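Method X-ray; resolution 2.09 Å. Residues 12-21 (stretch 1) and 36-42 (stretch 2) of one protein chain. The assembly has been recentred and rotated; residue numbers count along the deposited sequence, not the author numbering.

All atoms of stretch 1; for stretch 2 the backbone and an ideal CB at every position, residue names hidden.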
# COMPACT_ATOMS: atom_id res chain seq x y z
N ASP A 12 5.50 8.14 3.00
CA ASP A 12 4.35 7.72 3.81
C ASP A 12 4.15 6.22 3.64
O ASP A 12 3.64 5.55 4.54
CB ASP A 12 3.09 8.50 3.41
CG ASP A 12 3.15 9.97 3.81
OD1 ASP A 12 3.47 10.25 5.00
OD2 ASP A 12 2.88 10.85 2.96
N ILE A 13 4.58 5.69 2.50
CA ILE A 13 4.51 4.25 2.28
C ILE A 13 5.65 3.58 3.01
O ILE A 13 5.48 2.48 3.53
CB ILE A 13 4.54 3.88 0.78
CG1 ILE A 13 3.34 4.50 0.05
CG2 ILE A 13 4.48 2.35 0.59
CD1 ILE A 13 3.19 4.01 -1.41
N ILE A 14 6.80 4.23 3.10
CA ILE A 14 7.91 3.62 3.83
C ILE A 14 7.55 3.53 5.30
O ILE A 14 7.73 2.49 5.94
CB ILE A 14 9.22 4.39 3.63
CG1 ILE A 14 9.82 4.05 2.26
CG2 ILE A 14 10.22 4.02 4.72
CD1 ILE A 14 10.84 5.05 1.78
N GLN A 15 7.02 4.62 5.82
CA GLN A 15 6.60 4.71 7.20
C GLN A 15 5.46 3.72 7.48
O GLN A 15 5.51 2.93 8.41
CB GLN A 15 6.14 6.14 7.46
CG GLN A 15 7.31 7.11 7.61
CD GLN A 15 6.88 8.57 7.62
OE1 GLN A 15 5.86 8.93 7.02
NE2 GLN A 15 7.66 9.42 8.28
N LEU A 16 4.42 3.79 6.66
CA LEU A 16 3.36 2.80 6.72
C LEU A 16 3.91 1.39 6.82
O LEU A 16 3.43 0.58 7.61
CB LEU A 16 2.50 2.91 5.46
CG LEU A 16 1.57 1.74 5.17
CD1 LEU A 16 0.50 1.65 6.22
CD2 LEU A 16 0.96 1.95 3.80
N SER A 17 4.92 1.09 6.02
CA SER A 17 5.47 -0.26 5.95
C SER A 17 5.87 -0.79 7.30
O SER A 17 5.75 -1.99 7.57
CB SER A 17 6.69 -0.28 5.04
OG SER A 17 6.28 0.06 3.73
N GLU A 18 6.36 0.09 8.16
CA GLU A 18 6.75 -0.32 9.50
C GLU A 18 5.53 -0.81 10.27
O GLU A 18 5.59 -1.80 10.99
CB GLU A 18 7.41 0.84 10.26
CG GLU A 18 7.77 0.51 11.70
CD GLU A 18 8.43 -0.86 11.85
OE1 GLU A 18 7.86 -1.73 12.54
OE2 GLU A 18 9.52 -1.06 11.26
N SER A 19 4.41 -0.12 10.09
CA SER A 19 3.20 -0.48 10.81
C SER A 19 2.65 -1.77 10.22
O SER A 19 2.31 -2.69 10.95
CB SER A 19 2.16 0.64 10.74
OG SER A 19 2.60 1.77 11.46
N LEU A 20 2.61 -1.85 8.89
CA LEU A 20 2.10 -3.06 8.24
C LEU A 20 2.91 -4.30 8.61
O LEU A 20 2.36 -5.36 8.90
CB LEU A 20 2.04 -2.89 6.72
CG LEU A 20 1.14 -1.79 6.17
CD1 LEU A 20 0.96 -1.97 4.67
CD2 LEU A 20 -0.20 -1.80 6.86
N GLN A 21 4.24 -4.17 8.60
CA GLN A 21 5.11 -5.25 9.06
C GLN A 21 4.84 -5.57 10.53
O GLN A 21 4.85 -6.74 10.93
CB GLN A 21 6.57 -4.86 8.88
CG GLN A 21 7.54 -5.87 9.45
CD GLN A 21 8.98 -5.42 9.33
OE1 GLN A 21 9.70 -5.85 8.43
NE2 GLN A 21 9.40 -4.54 10.23
N UNK A 36 1.53 10.07 -8.25
CA UNK A 36 1.33 9.62 -6.87
C UNK A 36 1.60 8.14 -6.73
O UNK A 36 1.51 7.39 -7.70
CB UNK A 36 -0.09 9.93 -6.40
N UNK A 37 1.91 7.73 -5.51
CA UNK A 37 2.10 6.34 -5.18
C UNK A 37 0.82 5.76 -4.60
O UNK A 37 0.12 6.40 -3.82
CB UNK A 37 3.26 6.17 -4.20
N UNK A 38 0.53 4.52 -4.96
CA UNK A 38 -0.64 3.85 -4.43
C UNK A 38 -0.21 2.52 -3.87
O UNK A 38 0.68 1.86 -4.41
CB UNK A 38 -1.72 3.68 -5.50
N UNK A 39 -0.84 2.12 -2.79
CA UNK A 39 -0.62 0.80 -2.25
C UNK A 39 -1.91 0.03 -2.35
O UNK A 39 -2.99 0.54 -2.05
CB UNK A 39 -0.12 0.86 -0.81
N UNK A 40 -1.79 -1.20 -2.80
CA UNK A 40 -2.92 -2.09 -2.87
C UNK A 40 -2.56 -3.23 -1.97
O UNK A 40 -1.43 -3.72 -2.01
CB UNK A 40 -3.23 -2.55 -4.30
N UNK A 41 -3.51 -3.64 -1.13
CA UNK A 41 -3.32 -4.79 -0.27
C UNK A 41 -4.40 -5.79 -0.62
O UNK A 41 -5.54 -5.41 -0.90
CB UNK A 41 -3.36 -4.41 1.21
N UNK A 42 -4.04 -7.07 -0.60
CA UNK A 42 -4.98 -8.13 -0.94
C UNK A 42 -5.17 -9.02 0.28
O UNK A 42 -6.29 -9.44 0.59
CB UNK A 42 -4.49 -8.94 -2.14

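Stretch 1 is a helix, and it presents Ile13, Leu16 and Leu20 to stretch 2, an extended segment running at 23° to it in the same N-to-C sense, with the axes 10.1 Å apart at closest approach. That facing surface is apolar; the Ser17 hydroxyl is already committed, OG donating to Ile13 O at 2.6 Å. Shape and hydrophobicity should therefore guide the choices on stretch 2.

At position 36 the backbone is extended (phi/psi -132/157), and no atom of stretch 1 lies within 5.5 Å of the ideal CB. Polar or apolar side chains are equally plausible. The deposited residue is Gln36, which makes no contact with the helix.

Position 37 points toward the helix, and its ideal CB sits 3.5 Å from Ile13 CD1. Contact begins at the first side-chain carbon, so a side chain with carbon against the methyl is favoured, while a longer group could run on past the isoleucine; valine, isoleucine, leucine or an aromatic would all suit. It is Tyr37, with chi1 at -72° (m). Its CB packs on Ile13 CD1 at 3.5 Å, and the end of the side chain leads away from the helix, the ring meeting that methyl obliquely.

Position 38 points away, with nothing of stretch 1 near its ideal CB, so the helix gives little guidance. Phe38 occupies it, and the nearest approach of its side chain to the helix is CB to Ile13 CD1, 6.4 Å.

Position 39 again points toward the helix. Its ideal CB lies 4.6 Å from Ile13 CD1 and 4.9 Å from Leu16 CD2, leaving room for further carbons to reach the helix; leucine, isoleucine or methionine would fit. The residue is Leu39, chi1 180° (t) and chi2 78° (p). Its CD2 reaches 3.4 Å from Leu16 CD2 and 3.8 Å from Leu20 CD1, so one methyl touches side chains a helical turn apart.

Position 40 is out of reach of stretch 1 and open to many residue types; Ser40 makes no contact.

Position 41 points toward the helix, but no atom of stretch 1 lies within 5.5 Å of its ideal CB. A small side chain would fall short of Leu20; a longer apolar one, such as leucine or methionine, could cross the gap. Leu41 does so in an m,t conformation, bringing CD1 to 4.1 Å from Leu20 CD1.

Position 42 lies beyond the strand and out of reach, with no preference imposed; Glu42 makes no contact.

Stretch 2, residues 36-42: QYFLSLE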
# COMPACT_ATOMS: atom_id res chain seq x y z
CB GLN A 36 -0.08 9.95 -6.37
CG GLN A 36 -0.16 11.28 -5.65
CD GLN A 36 -1.41 11.40 -4.78
OE1 GLN A 36 -2.16 10.44 -4.63
NE2 GLN A 36 -1.62 12.58 -4.21
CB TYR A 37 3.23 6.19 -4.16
CG TYR A 37 4.56 6.43 -4.78
CD1 TYR A 37 5.19 5.42 -5.50
CD2 TYR A 37 5.16 7.67 -4.70
CE1 TYR A 37 6.39 5.63 -6.09
CE2 TYR A 37 6.38 7.90 -5.30
CZ TYR A 37 6.99 6.87 -5.99
OH TYR A 37 8.19 7.07 -6.58
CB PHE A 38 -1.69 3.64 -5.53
CG PHE A 38 -2.18 4.92 -6.14
CD1 PHE A 38 -3.41 5.45 -5.78
CD2 PHE A 38 -1.41 5.59 -7.07
CE1 PHE A 38 -3.86 6.62 -6.34
CE2 PHE A 38 -1.86 6.77 -7.63
CZ PHE A 38 -3.09 7.29 -7.26
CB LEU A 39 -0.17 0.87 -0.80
CG LEU A 39 0.11 -0.46 -0.11
CD1 LEU A 39 1.44 -1.05 -0.52
CD2 LEU A 39 0.08 -0.25 1.38
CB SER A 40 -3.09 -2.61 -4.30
OG SER A 40 -3.90 -3.78 -4.30
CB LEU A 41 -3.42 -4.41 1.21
CG LEU A 41 -2.33 -3.52 1.82
CD1 LEU A 41 -2.69 -3.20 3.25
CD2 LEU A 41 -0.96 -4.18 1.75
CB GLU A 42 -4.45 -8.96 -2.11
CG GLU A 42 -3.28 -9.86 -1.75
CD GLU A 42 -3.27 -11.16 -2.52
OE1 GLU A 42 -2.17 -11.61 -2.91
OE2 GLU A 42 -4.36 -11.75 -2.72
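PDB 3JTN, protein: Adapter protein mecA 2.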